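PDB 5CWF: designed helical repeat protein from Synthetic construct, which has no known natural function, being a computationally designed helical repeat protein made to explore folds built from stacked helices. Local coordinates for residues A[29-34]-A[75-80]; A[36-41]-A[82-87]. All coordinates share one frame; numbering follows the deposited sequence.

Interaction 1 of 2, residues A[29-34]-A[75-80]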
loop_
_atom_site.group_PDB
_atom_site.type_symbol
_atom_site.label_atom_id
_atom_site.label_comp_id
_atom_site.label_asym_id
_atom_site.label_seq_id
_atom_site.Cartn_x
_atom_site.Cartn_y
_atom_site.Cartn_z
ATOM N N ARG A 29 -1.138 -0.152 -16.188
ATOM C CA ARG A 29 -0.945 1.266 -15.912
ATOM C C ARG A 29 -0.754 1.513 -14.427
ATOM O O ARG A 29 0.140 2.255 -14.012
ATOM C CB ARG A 29 -2.151 2.073 -16.399
ATOM C CG ARG A 29 -2.128 3.561 -16.033
ATOM C CD ARG A 29 -3.399 4.255 -16.527
ATOM N NE ARG A 29 -4.573 3.892 -15.730
ATOM C CZ ARG A 29 -5.808 3.754 -16.211
ATOM N NH1 ARG A 29 -6.064 3.938 -17.499
ATOM N NH2 ARG A 29 -6.797 3.432 -15.392
ATOM N N GLU A 30 -1.577 0.860 -13.622
ATOM C CA GLU A 30 -1.533 1.102 -12.187
ATOM C C GLU A 30 -0.283 0.496 -11.553
ATOM O O GLU A 30 0.292 1.076 -10.624
ATOM C CB GLU A 30 -2.784 0.547 -11.515
ATOM C CG GLU A 30 -3.087 1.200 -10.184
ATOM C CD GLU A 30 -3.530 2.655 -10.344
ATOM O OE1 GLU A 30 -3.261 3.479 -9.443
ATOM O OE2 GLU A 30 -4.174 2.967 -11.370
ATOM N N ILE A 31 0.143 -0.670 -12.029
ATOM C CA ILE A 31 1.401 -1.228 -11.533
ATOM C C ILE A 31 2.545 -0.283 -11.893
ATOM O O ILE A 31 3.404 0.040 -11.060
ATOM C CB ILE A 31 1.671 -2.627 -12.122
ATOM C CG1 ILE A 31 0.600 -3.600 -11.660
ATOM C CG2 ILE A 31 3.091 -3.092 -11.772
ATOM C CD1 ILE A 31 0.706 -4.977 -12.311
ATOM N N GLU A 32 2.540 0.209 -13.131
ATOM C CA GLU A 32 3.577 1.120 -13.554
ATOM C C GLU A 32 3.556 2.420 -12.745
ATOM O O GLU A 32 4.613 2.902 -12.344
ATOM C CB GLU A 32 3.462 1.406 -15.066
ATOM C CG GLU A 32 4.711 2.038 -15.616
ATOM C CD GLU A 32 4.720 2.168 -17.139
ATOM O OE1 GLU A 32 4.071 1.342 -17.830
ATOM O OE2 GLU A 32 5.387 3.098 -17.641
ATOM N N ARG A 33 2.369 2.964 -12.464
ATOM C CA ARG A 33 2.275 4.165 -11.628
ATOM C C ARG A 33 2.872 3.947 -10.240
ATOM O O ARG A 33 3.567 4.816 -9.730
ATOM C CB ARG A 33 0.827 4.639 -11.485
ATOM C CG ARG A 33 0.728 6.008 -10.813
ATOM C CD ARG A 33 -0.670 6.605 -10.961
ATOM N NE ARG A 33 -1.623 6.086 -9.985
ATOM C CZ ARG A 33 -1.783 6.581 -8.757
ATOM N NH1 ARG A 33 -1.032 7.598 -8.341
ATOM N NH2 ARG A 33 -2.691 6.058 -7.944
ATOM N N ALA A 34 2.562 2.823 -9.604
ATOM C CA ALA A 34 3.098 2.529 -8.291
ATOM C C ALA A 34 4.616 2.376 -8.332
ATOM O O ALA A 34 5.324 2.932 -7.499
ATOM C CB ALA A 34 2.434 1.252 -7.713
ATOM N N GLU A 75 -6.532 -2.450 -7.144
ATOM C CA GLU A 75 -6.722 -1.770 -5.859
ATOM C C GLU A 75 -5.480 -1.805 -4.994
ATOM O O GLU A 75 -5.183 -0.829 -4.323
ATOM C CB GLU A 75 -7.916 -2.343 -5.104
ATOM C CG GLU A 75 -9.202 -2.238 -5.929
ATOM C CD GLU A 75 -10.436 -1.993 -5.099
ATOM O OE1 GLU A 75 -10.411 -1.096 -4.234
ATOM O OE2 GLU A 75 -11.436 -2.705 -5.318
ATOM N N ILE A 76 -4.764 -2.925 -4.990
ATOM C CA ILE A 76 -3.526 -3.010 -4.234
ATOM C C ILE A 76 -2.493 -2.072 -4.856
ATOM O O ILE A 76 -1.798 -1.354 -4.137
ATOM C CB ILE A 76 -3.004 -4.462 -4.152
ATOM C CG1 ILE A 76 -3.880 -5.255 -3.183
ATOM C CG2 ILE A 76 -1.576 -4.508 -3.638
ATOM C CD1 ILE A 76 -3.715 -6.776 -3.286
ATOM N N ALA A 77 -2.388 -2.065 -6.186
ATOM C CA ALA A 77 -1.444 -1.166 -6.846
ATOM C C ALA A 77 -1.798 0.295 -6.538
ATOM O O ALA A 77 -0.917 1.129 -6.250
ATOM C CB ALA A 77 -1.433 -1.411 -8.351
ATOM N N ARG A 78 -3.087 0.621 -6.562
ATOM C CA ARG A 78 -3.476 1.994 -6.238
ATOM C C ARG A 78 -3.134 2.340 -4.797
ATOM O O ARG A 78 -2.643 3.450 -4.517
ATOM C CB ARG A 78 -4.965 2.243 -6.471
ATOM C CG ARG A 78 -5.362 3.660 -6.006
ATOM C CD ARG A 78 -6.812 4.046 -6.243
ATOM N NE ARG A 78 -7.091 5.280 -5.510
ATOM C CZ ARG A 78 -6.777 6.509 -5.910
ATOM N NH1 ARG A 78 -6.206 6.727 -7.093
ATOM N NH2 ARG A 78 -7.063 7.534 -5.116
ATOM N N ALA A 79 -3.415 1.421 -3.878
ATOM C CA ALA A 79 -3.127 1.661 -2.465
ATOM C C ALA A 79 -1.651 1.904 -2.288
ATOM O O ALA A 79 -1.254 2.813 -1.553
ATOM C CB ALA A 79 -3.566 0.523 -1.615
ATOM N N ALA A 80 -0.831 1.097 -2.964
ATOM C CA ALA A 80 0.612 1.256 -2.869
ATOM C C ALA A 80 1.050 2.634 -3.361
ATOM O O ALA A 80 1.805 3.328 -2.679
ATOM C CB ALA A 80 1.323 0.170 -3.655
HETATM O O HOH W 1 -5.540 5.257 -9.696
#
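Glu30 leaves helix 25-44 directed at helix 70-89, and its side chain carries much of this contact. Its CB comes within 4.0 Å of the Ala77 CB methyl. CG, anti to the backbone N (chi1 -157°), presses closer, 3.6 Å from the same Ala77 CB, and passes near the backbone N of Arg78. There the chain bends (chi2 69°), so that the carboxylate turns across to Arg78 and OE1 rests 3.5 Å from Arg78 CA, over the root of that side chain. Arg33, one turn after Glu30, takes hold of the same oxygen side-on. Arg33 NH2 meets Glu30 OE1 at 3.0 Å, nearly along the C-O axis. Arg33 NE reaches Glu30 OE1 from above the carboxylate plane. Both bonds are somewhat bent, and the bend of Arg33 at chi3 (81°) brings the two nitrogens to one atom. The two helices run nearly parallel, with segment axes 8.4 Å apart, as side-by-side helices of a designed helical repeat protein whose intervening helix 48-67 packs against Ile31 and Ala80 from the core side. So close an approach rests on alanines: Ala77 directs its CB toward helix 25-44 beside the backbone of Glu30 and Ile31, and Ala34 CB returns the contact against Ala77 O at 3.7 Å. Arg78 extends alongside Arg33 in the same direction, bringing two like charges together. A water, in the plane of the Arg78 guanidinium and accepting from NH1, donates to Glu30 OE1 and thus joins the helices. Nearby carboxylates probably ease the repulsion, since Arg33 has further partners in Glu82 and Glu85 on helix 70-89.

Interaction 2 of 2, residues A[36-41]-A[82-87]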
loop_
_atom_site.group_PDB
_atom_site.type_symbol
_atom_site.label_atom_id
_atom_site.label_comp_id
_atom_site.label_asym_id
_atom_site.label_seq_id
_atom_site.Cartn_x
_atom_site.Cartn_y
_atom_site.Cartn_z
ATOM N N LYS A 36 6.645 3.648 -10.480
ATOM C CA LYS A 36 7.285 4.928 -10.771
ATOM C C LYS A 36 7.335 5.819 -9.527
ATOM O O LYS A 36 8.337 6.512 -9.280
ATOM C CB LYS A 36 6.558 5.665 -11.903
ATOM C CG LYS A 36 7.099 7.080 -12.159
ATOM C CD LYS A 36 6.548 7.703 -13.442
ATOM C CE LYS A 36 7.233 7.126 -14.677
ATOM N NZ LYS A 36 8.550 7.772 -14.969
ATOM N N GLU A 37 6.262 5.801 -8.752
ATOM C CA GLU A 37 6.218 6.545 -7.499
ATOM C C GLU A 37 7.311 6.081 -6.522
ATOM O O GLU A 37 7.981 6.898 -5.878
ATOM C CB GLU A 37 4.834 6.403 -6.873
ATOM C CG GLU A 37 4.509 7.465 -5.857
ATOM C CD GLU A 37 4.358 8.850 -6.461
ATOM O OE1 GLU A 37 4.539 9.839 -5.721
ATOM O OE2 GLU A 37 4.047 8.955 -7.669
ATOM N N ILE A 38 7.476 4.768 -6.407
ATOM C CA ILE A 38 8.488 4.175 -5.545
ATOM C C ILE A 38 9.884 4.629 -5.973
ATOM O O ILE A 38 10.705 5.014 -5.140
ATOM C CB ILE A 38 8.400 2.632 -5.566
ATOM C CG1 ILE A 38 7.160 2.178 -4.800
ATOM C CG2 ILE A 38 9.647 1.988 -4.944
ATOM C CD1 ILE A 38 6.764 0.713 -5.054
ATOM N N VAL A 39 10.161 4.580 -7.271
ATOM C CA VAL A 39 11.475 4.976 -7.761
ATOM C C VAL A 39 11.776 6.442 -7.433
ATOM O O VAL A 39 12.880 6.754 -6.998
ATOM C CB VAL A 39 11.596 4.708 -9.286
ATOM C CG1 VAL A 39 12.760 5.464 -9.912
ATOM C CG2 VAL A 39 11.732 3.206 -9.520
ATOM N N GLU A 40 10.810 7.335 -7.628
ATOM C CA GLU A 40 11.042 8.748 -7.320
ATOM C C GLU A 40 11.203 8.969 -5.811
ATOM O O GLU A 40 12.022 9.783 -5.395
ATOM C CB GLU A 40 9.920 9.634 -7.873
ATOM C CG GLU A 40 10.338 10.515 -9.059
ATOM C CD GLU A 40 10.430 9.768 -10.376
ATOM O OE1 GLU A 40 11.559 9.605 -10.887
ATOM O OE2 GLU A 40 9.374 9.363 -10.909
ATOM N N ALA A 41 10.436 8.248 -4.995
ATOM C CA ALA A 41 10.584 8.342 -3.542
ATOM C C ALA A 41 12.003 7.953 -3.107
ATOM O O ALA A 41 12.570 8.562 -2.206
ATOM C CB ALA A 41 9.546 7.464 -2.830
ATOM N N GLU A 82 -0.676 5.376 -3.602
ATOM C CA GLU A 82 -1.160 6.464 -2.749
ATOM C C GLU A 82 -0.381 6.506 -1.421
ATOM O O GLU A 82 -0.168 7.588 -0.864
ATOM C CB GLU A 82 -2.656 6.311 -2.506
ATOM C CG GLU A 82 -3.505 6.500 -3.784
ATOM C CD GLU A 82 -3.340 7.862 -4.464
ATOM O OE1 GLU A 82 -3.496 8.905 -3.792
ATOM O OE2 GLU A 82 -3.016 7.892 -5.681
ATOM N N ILE A 83 0.034 5.342 -0.917
ATOM C CA ILE A 83 0.887 5.277 0.274
ATOM C C ILE A 83 2.200 6.004 0.005
ATOM O O ILE A 83 2.686 6.782 0.841
ATOM C CB ILE A 83 1.165 3.808 0.681
ATOM C CG1 ILE A 83 -0.067 3.178 1.313
ATOM C CG2 ILE A 83 2.306 3.709 1.664
ATOM C CD1 ILE A 83 0.025 1.658 1.474
ATOM N N VAL A 84 2.784 5.755 -1.166
ATOM C CA VAL A 84 4.041 6.419 -1.507
ATOM C C VAL A 84 3.818 7.916 -1.661
ATOM O O VAL A 84 4.643 8.697 -1.187
ATOM C CB VAL A 84 4.696 5.843 -2.787
ATOM C CG1 VAL A 84 6.058 6.519 -3.036
ATOM C CG2 VAL A 84 4.926 4.352 -2.632
ATOM N N GLU A 85 2.731 8.329 -2.323
ATOM C CA GLU A 85 2.437 9.762 -2.454
ATOM C C GLU A 85 2.339 10.458 -1.086
ATOM O O GLU A 85 2.832 11.582 -0.907
ATOM C CB GLU A 85 1.145 9.977 -3.248
ATOM C CG GLU A 85 1.313 9.755 -4.749
ATOM C CD GLU A 85 0.043 10.028 -5.547
ATOM O OE1 GLU A 85 -0.969 10.479 -4.963
ATOM O OE2 GLU A 85 0.072 9.829 -6.784
ATOM N N ALA A 86 1.697 9.799 -0.127
ATOM C CA ALA A 86 1.532 10.341 1.220
ATOM C C ALA A 86 2.870 10.473 1.936
ATOM O O ALA A 86 3.136 11.465 2.637
ATOM C CB ALA A 86 0.599 9.451 2.025
ATOM N N LEU A 87 3.723 9.475 1.753
ATOM C CA LEU A 87 5.035 9.514 2.373
ATOM C C LEU A 87 5.926 10.569 1.757
ATOM O O LEU A 87 6.770 11.162 2.436
ATOM C CB LEU A 87 5.730 8.160 2.270
ATOM C CG LEU A 87 5.659 7.216 3.445
ATOM C CD1 LEU A 87 6.500 5.994 3.133
ATOM C CD2 LEU A 87 6.134 7.849 4.766
HETATM O O HOH W 2 1.327 8.850 -9.016
#
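Segments 36-41 and 82-87 run in nearly the same direction, their helix axes 25° apart and 9.2 Å distant at closest approach. Glu37 and Val84 face each other at the nearest point of the two backbones, where their CA atoms are 6.4 Å apart. Both side chains point across the gap and slide past one another in opposite directions, so that Glu37 CG lies 3.4 Å from Val84 CG1, a tight fit of methylene on methyl. The other flank of the valine is used as well: its CG2, beside the backbone N, meets Ile38 CG1 at 3.8 Å, the two side chains crossing at about a right angle. Ala41, one turn after Glu37, sets its CB 3.6 Å from Val84 CG1, so the valine sits among Glu37, Ile38 and Ala41. This is the side-by-side packing of a helical repeat array, in which Val84 also touches Leu57 of the intervening helix 48-67. Toward the solvent edge the contact turns polar. Glu37, CG anti to its backbone N and bent at chi2 (68°), lays its carboxylate across the Glu85 chain, with OE1 3.4 Å from Glu85 CG. The carboxylate planes are turned 70° apart. A water close to both Glu37 OE2 and Glu85 OE2 appears to bridge these acids, although it has more acceptors around it than protons to give. Positive charge from outside the pair probably offsets the repulsion: Arg88 forms a salt bridge with Glu37 OE1, while Arg133 of helix 115-134 binds Glu85 OE1. Glu85 also belongs, with Glu82, to a calcium site seen in the crystal.

Interactions 1 and 2 are successive parts of one interface between helix 25-44 and helix 70-89, their centres about 10 Å apart. Along the chain the segments alternate: 29-34, 36-41, 75-80, then 82-87, with helix 48-67 between the paired helices. The nearest backbone pairs are 46 residues apart in interaction 1 and 47 in interaction 2, and a shift of both segment ranges by seven residues, about two turns, leads from one contact to the other. Arg33 ties them together: its NH2 forms a salt bridge of 2.9 Å to Glu82 OE2, and its NH1 another to Glu85 OE2. The charged edge thus continues from one contact to the next beside the apolar core.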